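Local coordinates for protein N-acetylneuraminic acid (Sialic acid) synthetase (Leptospira borgpetersenii serovar Hardjo-bovis, PDB 6NCS) that probably catalyses the synthesis of sialic acid or its 9-phosphate, using a manganese ion bound in a TIM-barrel active site, at residues K198-K212 against A220-Y232. Numbering follows the deposited sequence.
Sequences KSKYEFPIGYSDHSK and AVASGAEIIEKHY. With MN (manganese (II) ion), chain C; FMT (formic acid), chain F.
Y207 and S208 pair in parallel with I228 and E229, the axes of strands 205-209 and 227-231 approaching to 4.7 Å, their directions 11° apart. Backbone bonds alternate along the ladder: E226 N to I205 O, Y207 N to I227 O, E229 N to Y207 O, and D209 N to E229 O. G206 lies so close to the second strand, its CA 3.2 Å from I227 O, that a CB would collide with that carbonyl; glycine suits the place. G224, at positive phi, closes helix 215-222 as the C-prime residue of a Schellman motif, and its carbonyl O takes K198 NZ at 2.7 Å on an in-plane lone pair.

On the helix-facing side, the Y207 ring meets A220 CB obliquely through CD2 (3.5 Å), a small methyl allowing close approach, and I228 CD1 reaches its edge. Y207 OH binds the anti lone pair of D209 OD1. Beyond it, the long chain of K230, bent at chi2 (71°), lies alongside D209 and carries NZ to a salt bridge with OD2 (3.0 Å), nearly along the C-O bond; S211 OG takes the syn lone pair of OD2, so two donors grip this buried oxygen. G213 O also accepts from K230 NZ.

On the other face, E229 extends past S208, its OE1 receiving a bond from a manganese-bound water (2.5 Å) and its OE2 pairing with K125. Near the C-terminal ends of the strands, H210 and H231 meet rim to rim, planes at 56°, and each imidazole NE2 offers a lone pair to manganese, at 2.1 and 2.2 Å respectively. This right-handed beta-alpha-beta unit, with metal ligands near the C-terminal strand ends, is characteristic of the TIM-barrel active site in the NeuB family.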
loop_
_atom_site.group_PDB
_atom_site.type_symbol
_atom_site.label_atom_id
_atom_site.label_comp_id
_atom_site.label_asym_id
_atom_site.label_seq_id
_atom_site.Cartn_x
_atom_site.Cartn_y
_atom_site.Cartn_z
ATOM N N LYS A 198 -3.784 3.945 11.496
ATOM C CA LYS A 198 -2.524 4.667 11.682
ATOM C C LYS A 198 -2.756 6.159 11.841
ATOM O O LYS A 198 -1.983 6.836 12.529
ATOM C CB LYS A 198 -1.573 4.416 10.504
ATOM C CG LYS A 198 -0.937 3.036 10.514
ATOM C CD LYS A 198 -0.047 2.807 9.296
ATOM C CE LYS A 198 1.397 3.184 9.590
ATOM N NZ LYS A 198 2.352 2.559 8.626
ATOM N N SER A 199 -3.800 6.691 11.205
ATOM C CA SER A 199 -4.137 8.094 11.385
ATOM C C SER A 199 -4.801 8.347 12.730
ATOM O O SER A 199 -4.686 9.448 13.274
ATOM C CB SER A 199 -5.052 8.566 10.255
ATOM O OG SER A 199 -5.717 9.760 10.621
ATOM N N LYS A 200 -5.484 7.346 13.284
ATOM C CA LYS A 200 -6.250 7.528 14.507
ATOM C C LYS A 200 -5.403 7.351 15.755
ATOM O O LYS A 200 -5.655 8.020 16.762
ATOM C CB LYS A 200 -7.423 6.540 14.540
ATOM C CG LYS A 200 -8.398 6.746 15.682
ATOM C CD LYS A 200 -9.657 5.913 15.480
ATOM C CE LYS A 200 -10.737 6.305 16.474
ATOM N NZ LYS A 200 -12.011 5.580 16.215
ATOM N N TYR A 201 -4.397 6.483 15.695
ATOM C CA TYR A 201 -3.626 6.057 16.856
ATOM C C TYR A 201 -2.134 6.253 16.613
ATOM O O TYR A 201 -1.671 6.300 15.473
ATOM C CB TYR A 201 -3.905 4.586 17.166
ATOM C CG TYR A 201 -5.342 4.325 17.546
ATOM C CD1 TYR A 201 -5.859 4.826 18.729
ATOM C CD2 TYR A 201 -6.172 3.562 16.732
ATOM C CE1 TYR A 201 -7.173 4.586 19.097
ATOM C CE2 TYR A 201 -7.482 3.303 17.091
ATOM C CZ TYR A 201 -7.977 3.820 18.278
ATOM O OH TYR A 201 -9.283 3.585 18.642
ATOM N N GLU A 202 -1.376 6.338 17.710
ATOM C CA GLU A 202 0.059 6.604 17.653
ATOM C C GLU A 202 0.915 5.348 17.776
ATOM O O GLU A 202 2.113 5.409 17.483
ATOM C CB GLU A 202 0.463 7.604 18.752
ATOM N N PHE A 203 0.339 4.221 18.180
ATOM C CA PHE A 203 1.077 2.978 18.368
ATOM C C PHE A 203 1.129 2.194 17.062
ATOM O O PHE A 203 0.418 2.514 16.097
ATOM C CB PHE A 203 0.431 2.160 19.495
ATOM C CG PHE A 203 -1.076 2.086 19.418
ATOM C CD1 PHE A 203 -1.696 1.257 18.494
ATOM C CD2 PHE A 203 -1.867 2.854 20.260
ATOM C CE1 PHE A 203 -3.093 1.191 18.415
ATOM C CE2 PHE A 203 -3.257 2.796 20.190
ATOM C CZ PHE A 203 -3.869 1.962 19.274
ATOM N N PRO A 204 1.981 1.165 16.978
ATOM C CA PRO A 204 2.133 0.443 15.704
ATOM C C PRO A 204 0.859 -0.286 15.294
ATOM O O PRO A 204 0.154 -0.864 16.126
ATOM C CB PRO A 204 3.271 -0.545 15.994
ATOM C CG PRO A 204 4.073 0.133 17.083
ATOM C CD PRO A 204 2.999 0.730 17.959
ATOM N N ILE A 205 0.570 -0.250 13.991
ATOM C CA ILE A 205 -0.581 -0.923 13.396
ATOM C C ILE A 205 -0.065 -1.973 12.424
ATOM O O ILE A 205 0.842 -1.697 11.630
ATOM C CB ILE A 205 -1.502 0.070 12.652
ATOM C CG1 ILE A 205 -1.912 1.225 13.571
ATOM C CG2 ILE A 205 -2.725 -0.658 12.096
ATOM C CD1 ILE A 205 -2.671 0.768 14.789
ATOM N N GLY A 206 -0.650 -3.167 12.471
ATOM C CA GLY A 206 -0.288 -4.177 11.504
ATOM C C GLY A 206 -1.500 -4.894 10.947
ATOM O O GLY A 206 -2.604 -4.340 10.925
ATOM N N TYR A 207 -1.312 -6.137 10.528
ATOM C CA TYR A 207 -2.354 -6.871 9.822
ATOM C C TYR A 207 -2.222 -8.356 10.124
ATOM O O TYR A 207 -1.120 -8.913 10.035
ATOM C CB TYR A 207 -2.259 -6.623 8.308
ATOM C CG TYR A 207 -3.215 -7.496 7.513
ATOM C CD1 TYR A 207 -4.596 -7.329 7.629
ATOM C CD2 TYR A 207 -2.741 -8.518 6.698
ATOM C CE1 TYR A 207 -5.473 -8.140 6.932
ATOM C CE2 TYR A 207 -3.614 -9.329 5.995
ATOM C CZ TYR A 207 -4.973 -9.142 6.125
ATOM O OH TYR A 207 -5.844 -9.962 5.444
ATOM N N SER A 208 -3.343 -8.993 10.466
ATOM C CA SER A 208 -3.413 -10.435 10.661
ATOM C C SER A 208 -4.231 -11.055 9.534
ATOM O O SER A 208 -5.371 -10.648 9.301
ATOM C CB SER A 208 -4.036 -10.768 12.024
ATOM O OG SER A 208 -4.067 -12.168 12.215
ATOM N N ASP A 209 -3.657 -12.031 8.834
ATOM C CA ASP A 209 -4.263 -12.559 7.619
ATOM C C ASP A 209 -5.014 -13.859 7.860
ATOM O O ASP A 209 -4.562 -14.728 8.619
ATOM C CB ASP A 209 -3.217 -12.808 6.534
ATOM C CG ASP A 209 -3.852 -13.143 5.194
ATOM O OD1 ASP A 209 -4.552 -12.272 4.634
ATOM O OD2 ASP A 209 -3.664 -14.270 4.701
ATOM N N HIS A 210 -6.142 -14.009 7.160
ATOM C CA HIS A 210 -6.887 -15.265 7.130
ATOM C C HIS A 210 -7.251 -15.643 5.698
ATOM O O HIS A 210 -8.247 -16.333 5.455
ATOM C CB HIS A 210 -8.117 -15.182 8.029
ATOM C CG HIS A 210 -7.759 -15.014 9.469
ATOM N ND1 HIS A 210 -7.705 -13.782 10.084
ATOM C CD2 HIS A 210 -7.347 -15.915 10.392
ATOM C CE1 HIS A 210 -7.321 -13.937 11.340
ATOM N NE2 HIS A 210 -7.095 -15.222 11.551
ATOM N N SER A 211 -6.434 -15.209 4.746
ATOM C CA SER A 211 -6.601 -15.573 3.351
ATOM C C SER A 211 -5.852 -16.863 3.038
ATOM O O SER A 211 -5.067 -17.375 3.840
ATOM C CB SER A 211 -6.083 -14.464 2.441
ATOM O OG SER A 211 -4.674 -14.560 2.352
ATOM N N LYS A 212 -6.081 -17.371 1.826
ATOM C CA LYS A 212 -5.439 -18.590 1.354
ATOM C C LYS A 212 -4.108 -18.331 0.642
ATOM O O LYS A 212 -3.626 -19.206 -0.081
ATOM C CB LYS A 212 -6.387 -19.357 0.426
ATOM C CG LYS A 212 -7.604 -19.947 1.138
ATOM C CD LYS A 212 -8.388 -20.902 0.237
ATOM C CE LYS A 212 -9.091 -20.153 -0.890
ATOM N NZ LYS A 212 -10.126 -20.987 -1.580
ATOM N N ALA A 220 -0.835 -5.718 2.305
ATOM C CA ALA A 220 -1.028 -5.019 3.573
ATOM C C ALA A 220 0.229 -4.274 3.988
ATOM O O ALA A 220 0.147 -3.150 4.498
ATOM C CB ALA A 220 -1.459 -6.003 4.668
ATOM N N VAL A 221 1.403 -4.867 3.746
ATOM C CA VAL A 221 2.667 -4.157 3.965
ATOM C C VAL A 221 2.733 -2.901 3.108
ATOM O O VAL A 221 3.097 -1.825 3.595
ATOM C CB VAL A 221 3.871 -5.081 3.695
ATOM C CG1 VAL A 221 5.169 -4.288 3.756
ATOM C CG2 VAL A 221 3.903 -6.227 4.694
ATOM N N ALA A 222 2.391 -3.012 1.816
ATOM C CA ALA A 222 2.398 -1.817 0.976
ATOM C C ALA A 222 1.401 -0.775 1.469
ATOM O O ALA A 222 1.621 0.431 1.294
ATOM C CB ALA A 222 2.103 -2.175 -0.486
ATOM N N SER A 223 0.316 -1.204 2.100
ATOM C CA SER A 223 -0.669 -0.260 2.604
ATOM C C SER A 223 -0.345 0.237 4.012
ATOM O O SER A 223 -1.172 0.931 4.612
ATOM C CB SER A 223 -2.065 -0.880 2.570
ATOM O OG SER A 223 -2.227 -1.815 3.615
ATOM N N GLY A 224 0.823 -0.099 4.550
ATOM C CA GLY A 224 1.281 0.487 5.807
ATOM C C GLY A 224 1.445 -0.457 6.983
ATOM O O GLY A 224 1.846 0.009 8.060
ATOM N N ALA A 225 1.157 -1.754 6.864
ATOM C CA ALA A 225 1.266 -2.650 8.019
ATOM C C ALA A 225 2.698 -2.726 8.537
ATOM O O ALA A 225 3.647 -2.866 7.762
ATOM C CB ALA A 225 0.773 -4.044 7.647
ATOM N N GLU A 226 2.849 -2.647 9.859
ATOM C CA GLU A 226 4.148 -2.729 10.516
ATOM C C GLU A 226 4.373 -4.071 11.193
ATOM O O GLU A 226 5.488 -4.344 11.665
ATOM C CB GLU A 226 4.275 -1.591 11.536
ATOM C CG GLU A 226 3.847 -0.241 10.959
ATOM C CD GLU A 226 3.891 0.887 11.971
ATOM O OE1 GLU A 226 2.809 1.356 12.403
ATOM O OE2 GLU A 226 5.011 1.298 12.338
ATOM N N ILE A 227 3.342 -4.903 11.258
ATOM C CA ILE A 227 3.395 -6.253 11.790
ATOM C C ILE A 227 2.535 -7.083 10.855
ATOM O O ILE A 227 1.494 -6.606 10.393
ATOM C CB ILE A 227 2.847 -6.331 13.235
ATOM C CG1 ILE A 227 3.618 -5.414 14.183
ATOM C CG2 ILE A 227 2.871 -7.774 13.746
ATOM C CD1 ILE A 227 3.043 -3.979 14.280
ATOM N N ILE A 228 2.970 -8.304 10.551
ATOM C CA ILE A 228 2.178 -9.235 9.753
ATOM C C ILE A 228 2.059 -10.532 10.529
ATOM O O ILE A 228 3.074 -11.088 10.976
ATOM C CB ILE A 228 2.798 -9.505 8.370
ATOM C CG1 ILE A 228 2.754 -8.249 7.497
ATOM C CG2 ILE A 228 2.076 -10.666 7.684
ATOM C CD1 ILE A 228 1.333 -7.898 6.997
ATOM N N GLU A 229 0.827 -11.019 10.678
ATOM C CA GLU A 229 0.564 -12.332 11.246
ATOM C C GLU A 229 -0.053 -13.201 10.156
ATOM O O GLU A 229 -0.963 -12.759 9.449
ATOM C CB GLU A 229 -0.370 -12.229 12.458
ATOM C CG GLU A 229 -0.602 -13.556 13.150
ATOM C CD GLU A 229 -1.506 -13.426 14.360
ATOM O OE1 GLU A 229 -2.627 -13.969 14.332
ATOM O OE2 GLU A 229 -1.098 -12.772 15.337
ATOM N N LYS A 230 0.454 -14.420 10.007
ATOM C CA LYS A 230 -0.006 -15.332 8.965
ATOM C C LYS A 230 -0.067 -16.736 9.538
ATOM O O LYS A 230 0.900 -17.188 10.157
ATOM C CB LYS A 230 0.942 -15.280 7.753
ATOM C CG LYS A 230 0.668 -16.300 6.653
ATOM C CD LYS A 230 -0.606 -15.992 5.881
ATOM C CE LYS A 230 -1.043 -17.203 5.049
ATOM N NZ LYS A 230 -2.360 -16.953 4.362
ATOM N N HIS A 231 -1.197 -17.422 9.359
ATOM C CA HIS A 231 -1.276 -18.796 9.838
ATOM C C HIS A 231 -0.260 -19.661 9.106
ATOM O O HIS A 231 0.092 -19.408 7.949
ATOM C CB HIS A 231 -2.679 -19.370 9.649
ATOM C CG HIS A 231 -3.674 -18.857 10.642
ATOM N ND1 HIS A 231 -4.249 -19.661 11.600
ATOM C CD2 HIS A 231 -4.186 -17.617 10.832
ATOM C CE1 HIS A 231 -5.077 -18.942 12.338
ATOM N NE2 HIS A 231 -5.058 -17.699 11.890
ATOM N N TYR A 232 0.192 -20.709 9.786
ATOM C CA TYR A 232 1.410 -21.393 9.391
ATOM C C TYR A 232 1.282 -22.887 9.655
ATOM O O TYR A 232 0.717 -23.308 10.671
ATOM C CB TYR A 232 2.597 -20.763 10.140
ATOM C CG TYR A 232 3.855 -21.588 10.169
ATOM C CD1 TYR A 232 4.523 -21.914 8.994
ATOM C CD2 TYR A 232 4.396 -22.016 11.375
ATOM C CE1 TYR A 232 5.679 -22.674 9.023
ATOM C CE2 TYR A 232 5.562 -22.764 11.410
ATOM C CZ TYR A 232 6.195 -23.091 10.230
ATOM O OH TYR A 232 7.348 -23.840 10.260
HETATM MN MN MN C . -6.097 -16.207 13.159
HETATM C C FMT F . -8.216 10.397 13.123
HETATM O O1 FMT F . -9.266 9.820 13.404
HETATM O O2 FMT F . -7.632 10.285 12.044
HETATM O O HOH W 1 -3.110 -14.681 10.859
HETATM O O HOH W 2 -3.392 -16.989 7.313
HETATM O O HOH W 3 -4.375 -15.267 13.151
#